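Local coordinates for protein PA1221 (Pseudomonas aeruginosa, PDB 4DG9) that joins an AMP-binding domain of the ANL superfamily and a phosphopantetheine-bearing carrier domain in one chain, and here holds the ligand DG9, at residues L305-G310 with I333-A338; I97-H102 with V156-F161. All coordinates share one frame; numbering follows the deposited sequence.

Contact 1 of 2, residues L305-G310 with I333-A338. With DG9 (5'-({[(2R,3R)-3-amino-2-{[2-({N-[(2R)-2-hydroxy-3,3-dimethyl-4-{[oxido(oxo)phosphonio]oxy}butanoyl]-beta-alanyl}amino)ethyl]sulfanyl}-4-methylpentyl]sulfonyl}amino)-5'-deoxyadenosine), chain B.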
# COMPACT_ATOMS: atom_id res chain seq x y z
N LEU A 305 -17.15 -8.55 3.81
CA LEU A 305 -16.06 -8.24 2.91
C LEU A 305 -16.38 -6.94 2.21
O LEU A 305 -17.52 -6.70 1.85
CB LEU A 305 -15.86 -9.39 1.91
CG LEU A 305 -14.71 -9.22 0.91
CD1 LEU A 305 -13.35 -9.43 1.60
CD2 LEU A 305 -14.85 -10.17 -0.26
N VAL A 306 -15.38 -6.08 2.05
CA VAL A 306 -15.60 -4.75 1.49
C VAL A 306 -14.58 -4.45 0.41
O VAL A 306 -13.39 -4.74 0.56
CB VAL A 306 -15.45 -3.68 2.59
CG1 VAL A 306 -15.73 -2.28 2.04
CG2 VAL A 306 -16.33 -3.99 3.79
N ASN A 307 -15.06 -3.87 -0.68
CA ASN A 307 -14.18 -3.32 -1.71
C ASN A 307 -13.98 -1.83 -1.42
O ASN A 307 -14.91 -1.02 -1.58
CB ASN A 307 -14.86 -3.51 -3.06
CG ASN A 307 -13.98 -3.13 -4.20
OD1 ASN A 307 -12.79 -2.87 -4.01
ND2 ASN A 307 -14.54 -3.10 -5.41
N GLY A 308 -12.79 -1.48 -0.94
CA GLY A 308 -12.44 -0.08 -0.74
C GLY A 308 -11.77 0.55 -1.94
O GLY A 308 -10.83 -0.02 -2.49
N TYR A 309 -12.15 1.77 -2.27
CA TYR A 309 -11.53 2.47 -3.39
C TYR A 309 -11.12 3.88 -2.95
O TYR A 309 -11.86 4.58 -2.25
CB TYR A 309 -12.48 2.53 -4.60
CG TYR A 309 -12.24 3.73 -5.51
CD1 TYR A 309 -11.43 3.62 -6.63
CD2 TYR A 309 -12.79 4.97 -5.22
CE1 TYR A 309 -11.17 4.72 -7.44
CE2 TYR A 309 -12.55 6.08 -6.03
CZ TYR A 309 -11.73 5.95 -7.14
OH TYR A 309 -11.49 7.04 -7.97
N GLY A 310 -9.92 4.29 -3.32
CA GLY A 310 -9.63 5.72 -3.34
C GLY A 310 -8.18 6.08 -3.57
O GLY A 310 -7.29 5.30 -3.28
N ILE A 333 -16.73 -6.27 -9.26
CA ILE A 333 -17.33 -5.92 -7.98
C ILE A 333 -17.50 -4.41 -7.94
O ILE A 333 -16.56 -3.67 -8.26
CB ILE A 333 -16.44 -6.34 -6.78
CG1 ILE A 333 -16.07 -7.81 -6.85
CG2 ILE A 333 -17.14 -6.03 -5.46
CD1 ILE A 333 -17.25 -8.73 -7.09
N PRO A 334 -18.69 -3.93 -7.56
CA PRO A 334 -18.90 -2.48 -7.54
C PRO A 334 -17.91 -1.84 -6.58
O PRO A 334 -17.52 -2.49 -5.61
CB PRO A 334 -20.32 -2.34 -6.99
CG PRO A 334 -20.98 -3.63 -7.31
CD PRO A 334 -19.90 -4.67 -7.16
N ILE A 335 -17.51 -0.60 -6.83
CA ILE A 335 -16.78 0.14 -5.81
C ILE A 335 -17.75 0.94 -4.93
O ILE A 335 -17.34 1.63 -3.98
CB ILE A 335 -15.66 1.02 -6.39
CG1 ILE A 335 -16.22 2.13 -7.27
CG2 ILE A 335 -14.68 0.18 -7.16
CD1 ILE A 335 -15.17 3.08 -7.73
N GLY A 336 -19.04 0.81 -5.21
CA GLY A 336 -20.08 1.32 -4.34
C GLY A 336 -20.29 2.82 -4.30
O GLY A 336 -20.57 3.46 -5.32
N LYS A 337 -20.21 3.38 -3.09
CA LYS A 337 -20.60 4.75 -2.82
C LYS A 337 -19.64 5.50 -1.89
O LYS A 337 -18.77 4.91 -1.24
CB LYS A 337 -22.01 4.78 -2.22
CG LYS A 337 -23.06 4.12 -3.10
CD LYS A 337 -24.46 4.26 -2.55
CE LYS A 337 -25.47 3.71 -3.56
NZ LYS A 337 -26.60 3.01 -2.91
N ALA A 338 -19.83 6.82 -1.84
CA ALA A 338 -19.02 7.70 -1.04
C ALA A 338 -19.10 7.33 0.43
O ALA A 338 -20.16 7.02 0.94
CB ALA A 338 -19.50 9.13 -1.25
C DG9 B . -4.23 3.53 -2.04
N DG9 B . -4.19 4.10 -5.50
S DG9 B . -3.31 4.81 -4.38
C1 DG9 B . -4.14 4.77 -2.94
N1 DG9 B . -10.89 -0.97 -7.54
O1 DG9 B . -7.29 6.06 -8.14
C2 DG9 B . -10.27 -0.55 -8.66
N2 DG9 B . -6.01 4.46 -0.62
O2 DG9 B . -6.97 3.99 -9.91
C3 DG9 B . -5.46 4.71 -5.83
N3 DG9 B . -9.27 0.34 -8.64
O3 DG9 B . 5.44 -6.60 -4.05
C4 DG9 B . -8.83 0.84 -7.46
C5 DG9 B . -9.44 0.44 -6.29
C6 DG9 B . -10.49 -0.49 -6.35
N6 DG9 B . -11.12 -0.92 -5.23
N7 DG9 B . -8.83 1.10 -5.29
C8 DG9 B . -7.86 1.89 -5.81
N9 DG9 B . -7.86 1.73 -7.14
CA DG9 B . -5.71 3.42 -1.65
CB DG9 B . -6.25 2.07 -1.18
C1' DG9 B . -6.96 2.42 -8.09
S1P DG9 B . -3.51 2.04 -2.67
C2' DG9 B . -7.61 3.67 -8.66
P2A DG9 B . 6.18 -7.32 -2.93
C2P DG9 B . -2.96 1.19 -1.21
O2P DG9 B . -1.99 4.26 -4.33
C3' DG9 B . -7.29 4.73 -7.61
C3P DG9 B . -1.50 1.44 -0.85
O3P DG9 B . -3.25 6.19 -4.73
C4' DG9 B . -5.88 4.30 -7.22
O4' DG9 B . -5.82 2.87 -7.36
O4A DG9 B . 7.55 -6.81 -2.52
N4P DG9 B . -0.65 0.40 -1.40
C5P DG9 B . 0.04 -0.46 -0.66
O5P DG9 B . -0.01 -0.51 0.56
O6A DG9 B . 5.26 -7.34 -1.60
C6P DG9 B . 0.93 -1.41 -1.42
C7P DG9 B . 0.42 -2.83 -1.21
N8P DG9 B . 1.36 -3.83 -1.66
C9P DG9 B . 2.33 -4.28 -0.87
O9P DG9 B . 2.48 -3.89 0.28
CAP DG9 B . 3.27 -5.30 -1.44
OAP DG9 B . 3.03 -5.46 -2.84
CBP DG9 B . 3.14 -6.67 -0.76
CCP DG9 B . 3.89 -7.71 -1.58
CDP DG9 B . 3.80 -6.53 0.60
CEP DG9 B . 1.68 -7.07 -0.58
CG1 DG9 B . -6.05 1.82 0.31
CG2 DG9 B . -7.73 1.97 -1.52
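Asn307 uses both ends of its side-chain amide. Its ND2 donates to Pro334 O at 3.0 Å, with an N-H...O angle of 145°. The donor lies above the carbonyl plane of Pro334, and the carbonyl is in turn tilted from the Asn307 amide plane. At the other end, Asn307 OD1 accepts from DG9 N6 at 2.8 Å. Gly308 O takes a second bond from DG9 N6 at 2.9 Å, so the exocyclic amine of the adenine is held by two acceptors from adjacent residues. With its CG anti to the backbone N (chi1 -173°), Asn307 bridges ligand and loop, and a bond at each end fixes how the buried amide is turned.

The apolar part centres on Ile335. Its CD1 sits over one face of the Tyr309 ring, 3.9 Å from the centroid, in a CH-pi contact. Its other branch, CG2, meets Asn307 ND2 at 3.7 Å and approaches DG9 N1 at 4.0 Å. The adenine reaches Tyr309 differently: DG9 C5 lies at the ring edge, near its plane. Tyr309 and Gly310 open the YGPTE motif of the family. Outside the two segments, Tyr309 OH is bonded to Asp402, which also binds DG9.

Strand 304-309 lies between strands 280-284 and 319-322 in a mixed sheet. Segment 333-338 approaches this strand at Asn307 and then enters the outermost strand, 337-338, of the same sheet. Ile335 and Gly336 form a classic beta bulge facing Leu412 of strand 412-417, and Ile333 also packs on helix 290-299.

Contact 2 of 2, residues I97-H102 with V156-F161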
# COMPACT_ATOMS: atom_id res chain seq x y z
N ILE A 97 4.14 12.30 17.75
CA ILE A 97 4.21 13.27 16.67
C ILE A 97 2.89 14.03 16.56
O ILE A 97 2.87 15.26 16.64
CB ILE A 97 4.55 12.59 15.35
CG1 ILE A 97 6.01 12.14 15.37
CG2 ILE A 97 4.25 13.51 14.17
CD1 ILE A 97 6.36 11.20 14.25
N LEU A 98 1.78 13.32 16.41
CA LEU A 98 0.49 14.02 16.35
C LEU A 98 0.22 14.90 17.57
O LEU A 98 -0.22 16.04 17.44
CB LEU A 98 -0.65 13.03 16.15
CG LEU A 98 -0.54 12.19 14.89
CD1 LEU A 98 -1.88 11.52 14.61
CD2 LEU A 98 -0.10 13.06 13.72
N LEU A 99 0.50 14.37 18.75
CA LEU A 99 0.30 15.07 20.02
C LEU A 99 1.06 16.38 20.08
O LEU A 99 0.66 17.31 20.78
CB LEU A 99 0.75 14.19 21.19
CG LEU A 99 -0.32 13.31 21.83
CD1 LEU A 99 0.31 12.18 22.62
CD2 LEU A 99 -1.22 14.18 22.72
N SER A 100 2.17 16.44 19.36
CA SER A 100 2.99 17.64 19.38
C SER A 100 2.61 18.64 18.28
O SER A 100 3.28 19.64 18.08
CB SER A 100 4.47 17.27 19.29
OG SER A 100 4.76 16.20 20.17
N GLY A 101 1.54 18.35 17.55
CA GLY A 101 1.13 19.23 16.47
C GLY A 101 1.95 19.06 15.20
O GLY A 101 1.83 19.85 14.25
N HIS A 102 2.75 18.01 15.15
CA HIS A 102 3.58 17.74 14.00
C HIS A 102 2.96 16.65 13.16
O HIS A 102 1.92 16.10 13.54
CB HIS A 102 4.97 17.33 14.47
CG HIS A 102 5.63 18.37 15.32
ND1 HIS A 102 5.57 19.72 15.01
CD2 HIS A 102 6.32 18.28 16.47
CE1 HIS A 102 6.21 20.41 15.93
NE2 HIS A 102 6.69 19.56 16.83
N VAL A 156 4.78 19.24 28.94
CA VAL A 156 4.56 20.44 28.16
C VAL A 156 3.07 20.46 27.85
O VAL A 156 2.46 19.41 27.66
CB VAL A 156 5.36 20.41 26.84
CG1 VAL A 156 5.23 21.74 26.12
CG2 VAL A 156 6.83 20.05 27.08
N ALA A 157 2.49 21.65 27.83
CA ALA A 157 1.12 21.79 27.34
C ALA A 157 1.14 21.42 25.86
O ALA A 157 2.08 21.77 25.14
CB ALA A 157 0.63 23.22 27.52
N ARG A 158 0.13 20.68 25.41
CA ARG A 158 0.06 20.34 23.99
C ARG A 158 -0.67 21.46 23.27
O ARG A 158 -1.69 21.96 23.75
CB ARG A 158 -0.68 19.03 23.77
CG ARG A 158 -0.38 17.94 24.78
CD ARG A 158 0.98 17.31 24.59
NE ARG A 158 1.37 16.61 25.81
CZ ARG A 158 2.63 16.30 26.13
NH1 ARG A 158 3.63 16.59 25.31
NH2 ARG A 158 2.88 15.68 27.28
N PRO A 159 -0.15 21.86 22.10
CA PRO A 159 -0.85 22.92 21.37
C PRO A 159 -2.23 22.42 21.00
O PRO A 159 -2.36 21.26 20.63
CB PRO A 159 0.01 23.08 20.11
CG PRO A 159 0.64 21.73 19.92
CD PRO A 159 0.92 21.24 21.31
N CYS A 160 -3.25 23.26 21.10
CA CYS A 160 -4.56 22.81 20.69
C CYS A 160 -4.80 23.37 19.29
O CYS A 160 -5.33 24.47 19.12
CB CYS A 160 -5.61 23.32 21.69
SG CYS A 160 -7.36 22.99 21.26
N PHE A 161 -4.45 22.56 18.30
CA PHE A 161 -4.58 22.85 16.87
C PHE A 161 -5.94 22.44 16.26
O PHE A 161 -6.62 21.56 16.77
CB PHE A 161 -3.41 22.25 16.08
CG PHE A 161 -3.21 20.77 16.33
CD1 PHE A 161 -3.90 19.82 15.58
CD2 PHE A 161 -2.36 20.33 17.34
CE1 PHE A 161 -3.73 18.48 15.82
CE2 PHE A 161 -2.19 18.99 17.57
CZ PHE A 161 -2.89 18.06 16.82
O HOH W 1 -2.12 17.98 21.03
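Phe161 brings the far part of its ring to the end of helix 88-99. Its CZ is 3.4 Å from Leu98 O, and its CE2 is 3.5 Å from Gly101 CA. Both partners meet the ring obliquely. CG lies between the backbone N and the carbonyl carbon (chi1 54°), and this turns the ring toward the helix end. Pro159 touches a carbonyl two residues further on, with its CG 3.8 Å from Ser100 O. Arg158 presents its aliphatic stem: CB is 3.7 Å from Leu99 O, and CD passes the same oxygen. Further out, Arg158 CD meets Leu99 CD2 at 4.3 Å. One water donates to Leu99 O at 2.9 Å and, more weakly, to Pro159 O.

The second shell probably helps to position these carbonyls. A Schellman motif ends the helix, with Gly101 at positive phi. His102 N returns to Ile97 O, and Gly101 N to Leu98 O. Ile97 O also takes Ser100 N, from the opposite face of its plane. Ser100 O lies over the centre of the His102 ring, and that ring is held by bonds to Val78 N and Tyr73 O. Across the contact, the bend at chi2 (-75°) turns the Arg158 chain, whose guanidinium forms a salt bridge to Asp67 of helix 55-72. Val156 O lies over one face of that guanidinium. Phe161 meets His186 edge-to-face and also packs on Val30 of helix 29-39.

The two segments are therefore joined by carbon atoms set against helix-end carbonyls, with a water, weakly bonded on the Pro159 side, as a polar link. The carbonyls at this C-terminal end may slightly favour the nearby positive charge of Arg158, but Asp67 is its stronger partner.

From the N terminus, helix 88-99 comes first, and its end opens contact 2. The chain then builds strands 103-106, 125-130 and 143-145 of a parallel sheet, with helix 113-123 among them. The loop 156-161 returns to the helix end and closes contact 2, before strand 166-171 begins. Contact 1 opens much later, on strand 304-309. It closes a shorter excursion that includes strand 319-322. The two loops follow in series and neither nest nor cross. The centres of the two contacts are about 34 Å apart. Contact 2 ties a loop to the helix beside the parallel sheet, whereas contact 1 joins the middle strand 304-309 to the segment leading into edge strand 337-338 of the same mixed sheet, beside DG9.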